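Local coordinates for protein putative aminooxidase (PDB 2BA9) that isomerises polyunsaturated fatty acids, producing conjugated linoleic acid, and binds flavin-adenine dinucleotide in a fold related to the flavin-containing amine oxidases, at residues K416-V419 / T420-V424; A21-Y24 / L25-G29. All coordinates share one frame; numbering follows the deposited sequence.

Contact 1 (K416-V419 / T420-V424)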
# COMPACT_ATOMS: atom_id res chain seq x y z
N LYS A 416 1.92 -0.52 15.44
CA LYS A 416 2.49 -1.29 16.58
C LYS A 416 3.67 -0.57 17.22
O LYS A 416 3.71 -0.36 18.44
CB LYS A 416 2.94 -2.68 16.08
CG LYS A 416 3.58 -3.61 17.10
CD LYS A 416 4.14 -4.85 16.39
CE LYS A 416 4.55 -5.96 17.35
NZ LYS A 416 5.79 -5.63 18.07
N ASP A 417 4.65 -0.21 16.40
CA ASP A 417 5.89 0.40 16.89
C ASP A 417 5.64 1.82 17.42
O ASP A 417 6.32 2.25 18.33
CB ASP A 417 6.95 0.45 15.78
CG ASP A 417 7.60 -0.91 15.51
OD1 ASP A 417 7.51 -1.82 16.37
OD2 ASP A 417 8.22 -1.06 14.45
N LEU A 418 4.66 2.54 16.86
CA LEU A 418 4.32 3.88 17.34
C LEU A 418 3.97 3.87 18.83
O LEU A 418 4.33 4.78 19.56
CB LEU A 418 3.15 4.48 16.55
CG LEU A 418 2.88 5.98 16.75
CD1 LEU A 418 3.84 6.83 15.91
CD2 LEU A 418 1.42 6.30 16.42
N VAL A 419 3.25 2.83 19.24
CA VAL A 419 2.84 2.68 20.63
C VAL A 419 4.08 2.43 21.48
O VAL A 419 4.23 3.01 22.56
CB VAL A 419 1.86 1.49 20.81
CG1 VAL A 419 1.49 1.34 22.28
CG2 VAL A 419 0.61 1.67 19.93
N THR A 420 4.96 1.57 20.99
CA THR A 420 6.25 1.32 21.63
C THR A 420 7.11 2.58 21.69
O THR A 420 7.68 2.88 22.72
CB THR A 420 7.07 0.23 20.89
OG1 THR A 420 6.25 -0.93 20.68
CG2 THR A 420 8.29 -0.15 21.72
N ARG A 421 7.18 3.31 20.58
CA ARG A 421 8.09 4.45 20.49
C ARG A 421 7.69 5.66 21.34
O ARG A 421 8.57 6.34 21.90
CB ARG A 421 8.27 4.89 19.04
CG ARG A 421 8.98 3.87 18.16
CD ARG A 421 9.49 4.51 16.91
NE ARG A 421 8.41 5.04 16.09
CZ ARG A 421 8.45 6.17 15.38
NH1 ARG A 421 9.51 6.98 15.38
NH2 ARG A 421 7.38 6.51 14.66
N PHE A 422 6.38 5.91 21.46
CA PHE A 422 5.89 7.14 22.10
C PHE A 422 4.90 7.02 23.27
O PHE A 422 4.77 7.95 24.07
CB PHE A 422 5.26 8.02 21.03
CG PHE A 422 6.19 8.36 19.90
CD1 PHE A 422 7.36 9.06 20.13
CD2 PHE A 422 5.89 7.96 18.60
CE1 PHE A 422 8.22 9.37 19.09
CE2 PHE A 422 6.75 8.27 17.56
CZ PHE A 422 7.91 8.98 17.80
N PHE A 423 4.20 5.90 23.39
CA PHE A 423 3.12 5.82 24.35
C PHE A 423 3.51 5.09 25.62
O PHE A 423 3.29 5.59 26.73
CB PHE A 423 1.88 5.20 23.72
CG PHE A 423 1.19 6.11 22.73
CD1 PHE A 423 -0.01 6.73 23.06
CD2 PHE A 423 1.76 6.36 21.49
CE1 PHE A 423 -0.65 7.58 22.15
CE2 PHE A 423 1.13 7.20 20.57
CZ PHE A 423 -0.08 7.82 20.90
N VAL A 424 4.10 3.90 25.48
CA VAL A 424 4.42 3.08 26.64
C VAL A 424 5.47 3.75 27.53
O VAL A 424 6.57 4.09 27.10
CB VAL A 424 4.87 1.66 26.24
CG1 VAL A 424 3.69 0.86 25.71
CG2 VAL A 424 5.97 1.71 25.20
OXT VAL A 424 5.22 4.01 28.71
O HOH W 1 3.12 -2.13 20.39
O HOH W 2 6.75 -2.62 18.78
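Leu418 meets the Phe422 ring at its edge, with CD1 in the ring plane and 3.6 Å from Phe422 CD2, while one face of the same ring carries Arg421 CB over its centre. The Arg421 guanidinium in turn has Phe422 CE2 above the middle of one face and Asp417 O at its edge, near its plane; Leu418 CD1 approaches it obliquely, 3.8 Å from Arg421 NH2. Leu418 O lies in the plane of the Phe423 ring at its edge, 3.6 Å from Phe423 CD2. Leu418 thus touches both aromatic neighbours, through its methyl and its carbonyl; CG set anti to the backbone N (chi1 -168°) carries CD1 to Phe422. All this belongs to the last turns of helix 408-423, the C-terminal helix, which packs against helix 16-28 and strand 249-252 of the Rossmann-type FAD-binding region. The Phe397 ring meets both phenyl rings, and Tyr134 forms a cation-pi contact with Arg421. The i to i+4 ladder, weak at its first step from Thr420 N to Lys416 O, runs on to Phe423 N, 3.0 Å from Val419 O and above its carbonyl plane. Val419 O also accepts from Val424 N, five residues on, at 3.1 Å and nearly along the C=O axis, which makes a wider pi-type turn. The Val424 side chain then crosses that of Val419 at about a right angle. On the more exposed side Thr420 holds OG1 beside its own backbone N (chi1 -50°), near Lys416 O and two waters. One water, 2.6 Å from Thr420 OG1, also donates to Asp417 OD1 and accepts from Lys416 NZ. The other donates to Lys416 O, 2.7 Å away, and is only weakly bonded to Thr420 OG1.

Contact 2 (A21-Y24 / L25-G29)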
# COMPACT_ATOMS: atom_id res chain seq x y z
N ALA A 21 -3.54 0.51 15.21
CA ALA A 21 -3.20 1.48 16.23
C ALA A 21 -4.08 1.22 17.45
O ALA A 21 -3.60 1.19 18.60
CB ALA A 21 -3.40 2.89 15.70
N GLY A 22 -5.37 1.00 17.19
CA GLY A 22 -6.31 0.66 18.25
C GLY A 22 -5.94 -0.62 18.97
O GLY A 22 -5.84 -0.65 20.20
N MET A 23 -5.75 -1.69 18.20
CA MET A 23 -5.32 -3.00 18.74
C MET A 23 -4.13 -2.88 19.67
O MET A 23 -4.14 -3.43 20.77
CB MET A 23 -4.93 -3.95 17.61
CG MET A 23 -4.27 -5.26 18.06
SD MET A 23 -3.75 -6.28 16.68
CE MET A 23 -2.64 -7.45 17.45
N TYR A 24 -3.09 -2.20 19.22
CA TYR A 24 -1.83 -2.19 19.98
C TYR A 24 -1.83 -1.19 21.13
O TYR A 24 -1.10 -1.38 22.12
CB TYR A 24 -0.62 -1.99 19.05
CG TYR A 24 -0.32 -3.26 18.26
CD1 TYR A 24 0.24 -4.37 18.88
CD2 TYR A 24 -0.63 -3.35 16.92
CE1 TYR A 24 0.48 -5.55 18.17
CE2 TYR A 24 -0.39 -4.51 16.20
CZ TYR A 24 0.16 -5.60 16.81
OH TYR A 24 0.38 -6.73 16.06
N LEU A 25 -2.64 -0.14 21.01
CA LEU A 25 -2.86 0.75 22.15
C LEU A 25 -3.60 -0.01 23.24
O LEU A 25 -3.18 -0.02 24.41
CB LEU A 25 -3.61 2.02 21.73
CG LEU A 25 -2.72 3.11 21.10
CD1 LEU A 25 -3.53 4.15 20.33
CD2 LEU A 25 -1.86 3.78 22.18
N GLU A 26 -4.70 -0.66 22.86
CA GLU A 26 -5.48 -1.47 23.78
C GLU A 26 -4.56 -2.43 24.54
O GLU A 26 -4.58 -2.46 25.77
CB GLU A 26 -6.55 -2.26 23.02
CG GLU A 26 -7.58 -2.92 23.93
CD GLU A 26 -8.64 -3.67 23.15
OE1 GLU A 26 -9.37 -3.03 22.38
OE2 GLU A 26 -8.75 -4.89 23.33
N GLN A 27 -3.74 -3.17 23.80
CA GLN A 27 -2.84 -4.19 24.37
C GLN A 27 -1.75 -3.64 25.30
O GLN A 27 -1.28 -4.35 26.19
CB GLN A 27 -2.24 -5.05 23.25
CG GLN A 27 -3.26 -5.96 22.58
CD GLN A 27 -2.70 -6.79 21.45
OE1 GLN A 27 -3.37 -7.69 20.95
NE2 GLN A 27 -1.47 -6.51 21.04
N ALA A 28 -1.38 -2.38 25.10
CA ALA A 28 -0.43 -1.67 25.98
C ALA A 28 -1.11 -1.06 27.20
O ALA A 28 -0.43 -0.49 28.07
CB ALA A 28 0.30 -0.58 25.19
N GLY A 29 -2.43 -1.16 27.28
CA GLY A 29 -3.18 -0.66 28.44
C GLY A 29 -3.79 0.71 28.25
O GLY A 29 -4.18 1.36 29.22
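Gln27 lies beside Tyr24 and crosses Met23 at a slant, one turn on in helix 16-28, the helix of the beta-alpha-beta unit 9-12, 16-28, 33-36, whose start overlaps what is probably the Rossmann-type glycine motif beside FAD. Its CB stands 3.5 Å from Met23 O, and CG comes closer to the same oxygen, at 3.2 Å. CG lies beside the backbone N (chi1 -70°) and the chain runs extended from there, which brings CD to 4.0 Å from Met23 CG. At the tip the amide divides its neighbours: OE1 is 3.6 Å from Met23 CE, whereas NE2 approaches Tyr24 CD1 obliquely at 3.5 Å, with amide and ring planes 88° apart. Arg76 of helix 68-77 donates to OE1, which is consistent with the way the amide is turned, and Glu72 holds Tyr24 OH. Met23 CG sits over the centre of one face of the Tyr24 ring. Leu25 leans back over the turn before it, with CB, CG and CD1 all close to Ala21 O. The helix finishes in a Schellman motif at Gly29, whose phi is positive (98°) and whose N bonds Glu26 O at 2.9 Å.

Contact 2 comes first along the chain, on helix 16-28 near the N-terminus, and contact 1 closes the chain on helix 408-423; their centres are nevertheless only 9 Å apart. The two helices touch directly: Phe423 CD1 packs 3.6 Å from Leu25 CD2, and Ala28 CB lies 3.7 Å from both Val419 CG1 and Val424 CG1. Farther back, Lys416 CB meets Tyr24 CD2. Both helices also pack on the parallel four-stranded sheet, Leu25 on strand 9-12 and Phe423 on strand 249-252. The beginning and end of the sequence are therefore brought together in the Rossmann-type region that binds FAD.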